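Local coordinates for regulating synaptic membrane exocytosis protein 2 (Rattus norvegicus, PDB 2CJS), which probably acts as a Rab3-interacting scaffold in synaptic vesicle exocytosis, its zinc-finger domain holding two structural zinc ions, at residues C12-K17 and C31-C36; H26-C31 and N55-Q60. All blocks are in the same frame, centred on the assembly; numbering follows the deposited sequence. Where two conformers were deposited one is given.

Interaction 1: C12-K17 and C31-C36; sequences CGICHK and CQTKFC. With ZN (zinc ion), chain L; ZN (zinc ion), chain M; EDO (1,2-ethanediol), chain O; EDO (1,2-ethanediol), chain N.
Cys31 opens the later segment by giving its SG to the second zinc ion, and the N-H of Thr33 points back at that sulfur. Between them Gln32 bends at chi2 (-58°) and sends NE2 to O1 of a 1,2-ethanediol, probably from the crystallisation liquor, at 3.2 Å, and also to the backbone of a neighbouring protein chain; an alanine here would remove both bonds and would probably loosen the turn's hold on that chain. Thr33 lays its methyl CG2, anti to the backbone N, against CA of Gly13 at 3.7 Å, where a side chain on Gly13 would clash. The Lys34 carbonyl receives the N-H of Gly13 almost along the C=O axis, with N to O 2.9 Å and an N-H...O angle of 168°. Cys12 and Cys15 form a CxxC zinc knuckle that shares its zinc with Cys36 and Cys39, one half of a RING-like cross-brace; Cys12 SG, anti to its own N (chi1 175°), accepts the N-H groups of Ile14 and Cys15, which would tend to stabilise a thiolate. Phe35 sets its CB alongside Ile14 CG1 at 3.8 Å while its ring leads away. Cys36 N adds a third donor to Cys12 SG at 3.3 Å.

Interaction 2: H26-C31 and N55-Q60; sequences HNCSYC and NLCRKQ. With ZN (zinc ion), chain M; EDO (1,2-ethanediol), chain N.
Metal coordination joins these segments: a CxxC turn following strand 26-27 and the first turns of the C-terminal helix share one zinc ion. Cys28 and Cys57 bind it together with Cys31, and Cys54, ending strand 49-54, supplies the fourth sulfur; a knuckle, hairpin and helix so gathered are consistent with a treble clef, here the second site of the cross-brace. Cys28 holds SG anti to its backbone N (chi1 179°), where the N-H groups of Tyr30 and Cys31 both point at it, the latter nearly straight at 170°; such donors would be expected to ease the sulfur's negative charge. Cys57 turns SG anti to its carbonyl carbon, 3.6 Å from Cys31 CB. The same sulfur lies 3.7 Å from Tyr30 CD2, an oblique sulfur-aromatic contact. Farther along, the extended Gln60 crosses the tyrosine at about a right angle and brings OE1 into the ring plane, 3.8 Å from CE2. A water donates to Gln60 OE1 and is also hydrogen-bonded to Tyr30 OH at 2.8 Å. The turn sits between strands 34-35 and 49-54, Cys28 touching Phe35 and Ser29 bonding Trp52, while the helix follows directly from 49-54 and rests Arg58 on Val53.

Overall arrangement
From the N terminus the chain first passes residues 12-17, which interaction 1 joins to 31-36, closing a loop of 13 residues that includes strands 19-20 and 26-27. Before that return is complete, 26-31 begins interaction 2, whose partner 55-60 follows the 40-45/49-54 hairpin. The two contacts therefore cross along the chain, sharing Cys31; this is the cross-brace topology, the first and third cysteine pairs on one zinc, the second and fourth on the other. Strands 26-27 and 34-35 connect them as antiparallel neighbours: Phe35 N lies 2.9 Å from His26 O, a probable hydrogen bond. Ile14 CD1 also packs against Leu56 CD1 at 3.7 Å, tying the N-terminal knuckle to the C-terminal helix.

Interaction 1: C12-K17 and C31-C36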
loop_
_atom_site.group_PDB
_atom_site.type_symbol
_atom_site.label_atom_id
_atom_site.label_comp_id
_atom_site.label_asym_id
_atom_site.label_seq_id
_atom_site.Cartn_x
_atom_site.Cartn_y
_atom_site.Cartn_z
ATOM N N CYS C 12 -2.839 0.103 16.650
ATOM C CA CYS C 12 -2.186 -1.194 16.799
ATOM C C CYS C 12 -2.285 -1.657 18.273
ATOM O O CYS C 12 -1.965 -0.900 19.174
ATOM C CB CYS C 12 -0.725 -1.036 16.373
ATOM S SG CYS C 12 0.223 -2.567 16.673
ATOM N N GLY C 13 -2.694 -2.908 18.480
ATOM C CA GLY C 13 -2.867 -3.452 19.845
ATOM C C GLY C 13 -1.565 -3.868 20.514
ATOM O O GLY C 13 -1.563 -4.291 21.669
ATOM N N ILE C 14 -0.454 -3.737 19.795
ATOM C CA ILE C 14 0.881 -4.007 20.322
ATOM C C ILE C 14 1.630 -2.764 20.725
ATOM O O ILE C 14 2.044 -2.638 21.883
ATOM C CB ILE C 14 1.749 -4.840 19.306
ATOM C CG1 ILE C 14 0.996 -6.070 18.741
ATOM C CG2 ILE C 14 3.122 -5.263 19.930
ATOM C CD1 ILE C 14 0.606 -7.181 19.840
ATOM N N CYS C 15 1.850 -1.835 19.770
ATOM C CA CYS C 15 2.630 -0.629 20.064
ATOM C C CYS C 15 1.724 0.484 20.555
ATOM O O CYS C 15 2.183 1.438 21.229
ATOM C CB CYS C 15 3.409 -0.164 18.808
ATOM S SG CYS C 15 2.461 0.375 17.364
ATOM N N HIS C 16 0.433 0.363 20.271
ATOM C CA HIS C 16 -0.564 1.418 20.690
ATOM C C HIS C 16 -0.224 2.798 20.075
ATOM O O HIS C 16 -0.546 3.835 20.659
ATOM C CB HIS C 16 -0.687 1.525 22.244
ATOM C CG HIS C 16 -1.050 0.226 22.889
ATOM N ND1 HIS C 16 -2.266 -0.395 22.668
ATOM C CD2 HIS C 16 -0.335 -0.601 23.690
ATOM C CE1 HIS C 16 -2.278 -1.551 23.310
ATOM N NE2 HIS C 16 -1.121 -1.700 23.936
ATOM N N LYS C 17 0.395 2.812 18.897
ATOM C CA LYS C 17 0.860 4.063 18.353
ATOM C C LYS C 17 0.351 4.202 16.900
ATOM O O LYS C 17 -0.285 5.208 16.566
ATOM C CB LYS C 17 2.392 4.190 18.473
ATOM C CG LYS C 17 2.910 5.433 17.834
ATOM C CD LYS C 17 4.135 6.008 18.549
ATOM C CE LYS C 17 4.159 7.535 18.404
ATOM N NZ LYS C 17 5.500 8.115 18.243
ATOM N N CYS C 31 -3.548 -14.946 18.872
ATOM C CA CYS C 31 -4.230 -14.173 19.950
ATOM C C CYS C 31 -5.320 -13.245 19.420
ATOM O O CYS C 31 -6.061 -12.690 20.223
ATOM C CB CYS C 31 -3.195 -13.392 20.764
ATOM S SG CYS C 31 -2.582 -11.931 19.869
ATOM N N GLN C 32 -5.364 -13.075 18.081
ATOM C CA GLN C 32 -6.345 -12.207 17.341
ATOM C C GLN C 32 -6.176 -10.720 17.548
ATOM O O GLN C 32 -7.030 -9.936 17.103
ATOM C CB GLN C 32 -7.772 -12.625 17.670
ATOM C CG GLN C 32 -8.074 -14.125 17.310
ATOM C CD GLN C 32 -7.841 -14.467 15.819
ATOM O OE1 GLN C 32 -8.053 -13.620 14.956
ATOM N NE2 GLN C 32 -7.373 -15.720 15.527
ATOM N N THR C 33 -5.097 -10.304 18.201
ATOM C CA THR C 33 -4.815 -8.863 18.334
ATOM C C THR C 33 -4.489 -8.259 16.984
ATOM O O THR C 33 -3.755 -8.848 16.238
ATOM C CB THR C 33 -3.673 -8.613 19.337
ATOM O OG1 THR C 33 -4.064 -9.163 20.599
ATOM C CG2 THR C 33 -3.400 -7.124 19.495
ATOM N N LYS C 34 -5.050 -7.081 16.678
ATOM C CA LYS C 34 -4.756 -6.415 15.388
ATOM C C LYS C 34 -3.445 -5.632 15.511
ATOM O O LYS C 34 -3.268 -4.881 16.464
ATOM C CB LYS C 34 -5.913 -5.492 14.955
ATOM C CG LYS C 34 -5.761 -5.034 13.497
ATOM C CD LYS C 34 -6.939 -4.120 13.072
ATOM C CE LYS C 34 -8.183 -4.948 13.016
ATOM N NZ LYS C 34 -9.316 -3.978 12.786
ATOM N N PHE C 35 -2.515 -5.870 14.577
ATOM C CA PHE C 35 -1.230 -5.281 14.701
ATOM C C PHE C 35 -0.779 -4.614 13.413
ATOM O O PHE C 35 -1.219 -4.975 12.303
ATOM C CB PHE C 35 -0.178 -6.332 15.180
ATOM C CG PHE C 35 0.076 -7.458 14.211
ATOM C CD1 PHE C 35 1.013 -7.294 13.143
ATOM C CD2 PHE C 35 -0.585 -8.685 14.365
ATOM C CE1 PHE C 35 1.334 -8.346 12.237
ATOM C CE2 PHE C 35 -0.324 -9.743 13.442
ATOM C CZ PHE C 35 0.637 -9.605 12.394
ATOM N N CYS C 36 0.146 -3.667 13.583
ATOM C CA CYS C 36 0.754 -2.915 12.443
ATOM C C CYS C 36 2.045 -3.586 11.967
ATOM O O CYS C 36 2.532 -4.573 12.585
ATOM C CB CYS C 36 0.994 -1.427 12.852
ATOM S SG CYS C 36 2.554 -1.219 13.780
HETATM ZN ZN ZN L . 2.316 -1.614 16.114
HETATM ZN ZN ZN M . -0.527 -12.627 18.980
HETATM C C1 EDO O . -10.286 -0.599 11.014
HETATM O O1 EDO O . -11.145 -0.975 9.894
HETATM C C2 EDO O . -8.844 -1.146 11.008
HETATM O O2 EDO O . -8.705 -2.361 10.273
HETATM C C1 EDO N . -7.679 -18.921 18.268
HETATM O O1 EDO N . -7.326 -17.536 18.206
HETATM C C2 EDO N . -7.124 -19.550 17.019
HETATM O O2 EDO N . -5.684 -19.575 17.102
#

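Interaction 2: H26-C31 and N55-Q60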
loop_
_atom_site.group_PDB
_atom_site.type_symbol
_atom_site.label_atom_id
_atom_site.label_comp_id
_atom_site.label_asym_id
_atom_site.label_seq_id
_atom_site.Cartn_x
_atom_site.Cartn_y
_atom_site.Cartn_z
ATOM N N HIS C 26 -3.423 -6.345 10.489
ATOM C CA HIS C 26 -3.666 -7.782 10.408
ATOM C C HIS C 26 -3.989 -8.327 11.785
ATOM O O HIS C 26 -3.406 -7.885 12.758
ATOM C CB HIS C 26 -2.412 -8.484 9.855
ATOM C CG HIS C 26 -2.153 -8.098 8.437
ATOM N ND1 HIS C 26 -1.375 -7.021 8.115
ATOM C CD2 HIS C 26 -2.669 -8.564 7.268
ATOM C CE1 HIS C 26 -1.374 -6.855 6.796
ATOM N NE2 HIS C 26 -2.147 -7.777 6.263
ATOM N N ASN C 27 -4.873 -9.331 11.853
ATOM C CA ASN C 27 -5.117 -9.946 13.161
ATOM C C ASN C 27 -4.141 -11.117 13.355
ATOM O O ASN C 27 -3.968 -11.965 12.454
ATOM C CB ASN C 27 -6.554 -10.403 13.339
ATOM C CG ASN C 27 -7.515 -9.232 13.383
ATOM O OD1 ASN C 27 -7.960 -8.769 12.345
ATOM N ND2 ASN C 27 -7.833 -8.754 14.562
ATOM N N CYS C 28 -3.521 -11.164 14.521
ATOM C CA CYS C 28 -2.677 -12.308 14.917
ATOM C C CYS C 28 -3.490 -13.599 14.829
ATOM O O CYS C 28 -4.559 -13.690 15.387
ATOM C CB CYS C 28 -2.080 -12.075 16.336
ATOM S SG CYS C 28 -1.073 -13.463 16.848
ATOM N N SER C 29 -2.952 -14.597 14.116
ATOM C CA SER C 29 -3.652 -15.879 13.918
ATOM C C SER C 29 -3.757 -16.648 15.208
ATOM O O SER C 29 -4.559 -17.559 15.305
ATOM C CB SER C 29 -2.884 -16.707 12.874
ATOM O OG SER C 29 -3.096 -16.081 11.585
ATOM N N TYR C 30 -2.962 -16.275 16.214
ATOM C CA TYR C 30 -3.063 -16.955 17.517
ATOM C C TYR C 30 -3.943 -16.173 18.521
ATOM O O TYR C 30 -4.956 -16.682 18.957
ATOM C CB TYR C 30 -1.659 -17.129 18.086
ATOM C CG TYR C 30 -1.509 -18.113 19.265
ATOM C CD1 TYR C 30 -2.349 -19.217 19.406
ATOM C CD2 TYR C 30 -0.523 -17.896 20.218
ATOM C CE1 TYR C 30 -2.186 -20.148 20.494
ATOM C CE2 TYR C 30 -0.337 -18.793 21.305
ATOM C CZ TYR C 30 -1.166 -19.887 21.443
ATOM O OH TYR C 30 -0.946 -20.764 22.495
ATOM N N CYS C 31 -3.548 -14.946 18.872
ATOM C CA CYS C 31 -4.230 -14.173 19.950
ATOM C C CYS C 31 -5.320 -13.245 19.420
ATOM O O CYS C 31 -6.061 -12.690 20.223
ATOM C CB CYS C 31 -3.195 -13.392 20.764
ATOM S SG CYS C 31 -2.582 -11.931 19.869
ATOM N N ASN C 55 4.223 -9.862 17.511
ATOM C CA ASN C 55 5.525 -10.029 18.155
ATOM C C ASN C 55 5.428 -10.411 19.625
ATOM O O ASN C 55 6.373 -10.972 20.170
ATOM C CB ASN C 55 6.323 -8.723 18.012
ATOM C CG ASN C 55 6.931 -8.560 16.595
ATOM O OD1 ASN C 55 6.939 -9.502 15.782
ATOM N ND2 ASN C 55 7.402 -7.305 16.284
ATOM N N LEU C 56 4.272 -10.186 20.260
ATOM C CA LEU C 56 4.115 -10.646 21.633
ATOM C C LEU C 56 3.958 -12.151 21.685
ATOM O O LEU C 56 4.535 -12.798 22.582
ATOM C CB LEU C 56 2.953 -9.933 22.336
ATOM C CG LEU C 56 3.229 -8.424 22.507
ATOM C CD1 LEU C 56 2.011 -7.810 23.227
ATOM C CD2 LEU C 56 4.520 -8.112 23.273
ATOM N N CYS C 57 3.166 -12.706 20.783
ATOM C CA CYS C 57 3.045 -14.144 20.734
ATOM C C CYS C 57 4.395 -14.744 20.326
ATOM O O CYS C 57 4.765 -15.806 20.816
ATOM C CB CYS C 57 1.987 -14.522 19.703
ATOM S SG CYS C 57 0.306 -14.317 20.323
ATOM N N ARG C 58 5.082 -14.127 19.388
ATOM C CA ARG C 58 6.444 -14.620 19.055
ATOM C C ARG C 58 7.319 -14.676 20.284
ATOM O O ARG C 58 7.984 -15.701 20.547
ATOM C CB ARG C 58 7.132 -13.757 17.979
ATOM C CG ARG C 58 6.374 -13.830 16.601
ATOM C CD ARG C 58 7.048 -12.853 15.623
ATOM N NE ARG C 58 8.476 -13.156 15.374
ATOM C CZ ARG C 58 9.321 -12.338 14.723
ATOM N NH1 ARG C 58 8.905 -11.148 14.308
ATOM N NH2 ARG C 58 10.578 -12.715 14.440
ATOM N N LYS C 59 7.326 -13.607 21.056
ATOM C CA LYS C 59 8.194 -13.569 22.243
ATOM C C LYS C 59 7.848 -14.698 23.201
ATOM O O LYS C 59 8.725 -15.370 23.769
ATOM C CB LYS C 59 8.045 -12.237 22.973
ATOM C CG LYS C 59 8.977 -12.159 24.219
ATOM C CD LYS C 59 10.517 -12.028 23.861
ATOM C CE LYS C 59 11.487 -12.238 25.080
ATOM N NZ LYS C 59 12.095 -13.647 25.269
ATOM N N GLN C 60 6.548 -14.904 23.422
ATOM C CA GLN C 60 6.083 -15.892 24.372
ATOM C C GLN C 60 6.637 -17.301 24.015
ATOM O O GLN C 60 7.015 -18.090 24.896
ATOM C CB GLN C 60 4.531 -15.934 24.391
ATOM C CG GLN C 60 3.911 -16.940 25.355
ATOM C CD GLN C 60 2.425 -17.149 24.987
ATOM O OE1 GLN C 60 2.094 -17.893 24.067
ATOM N NE2 GLN C 60 1.540 -16.451 25.686
HETATM ZN ZN ZN M . -0.527 -12.627 18.980
HETATM C C1 EDO N . -7.679 -18.921 18.268
HETATM O O1 EDO N . -7.326 -17.536 18.206
HETATM C C2 EDO N . -7.124 -19.550 17.019
HETATM O O2 EDO N . -5.684 -19.575 17.102
HETATM O O HOH W 1 -0.006 -19.211 24.643
#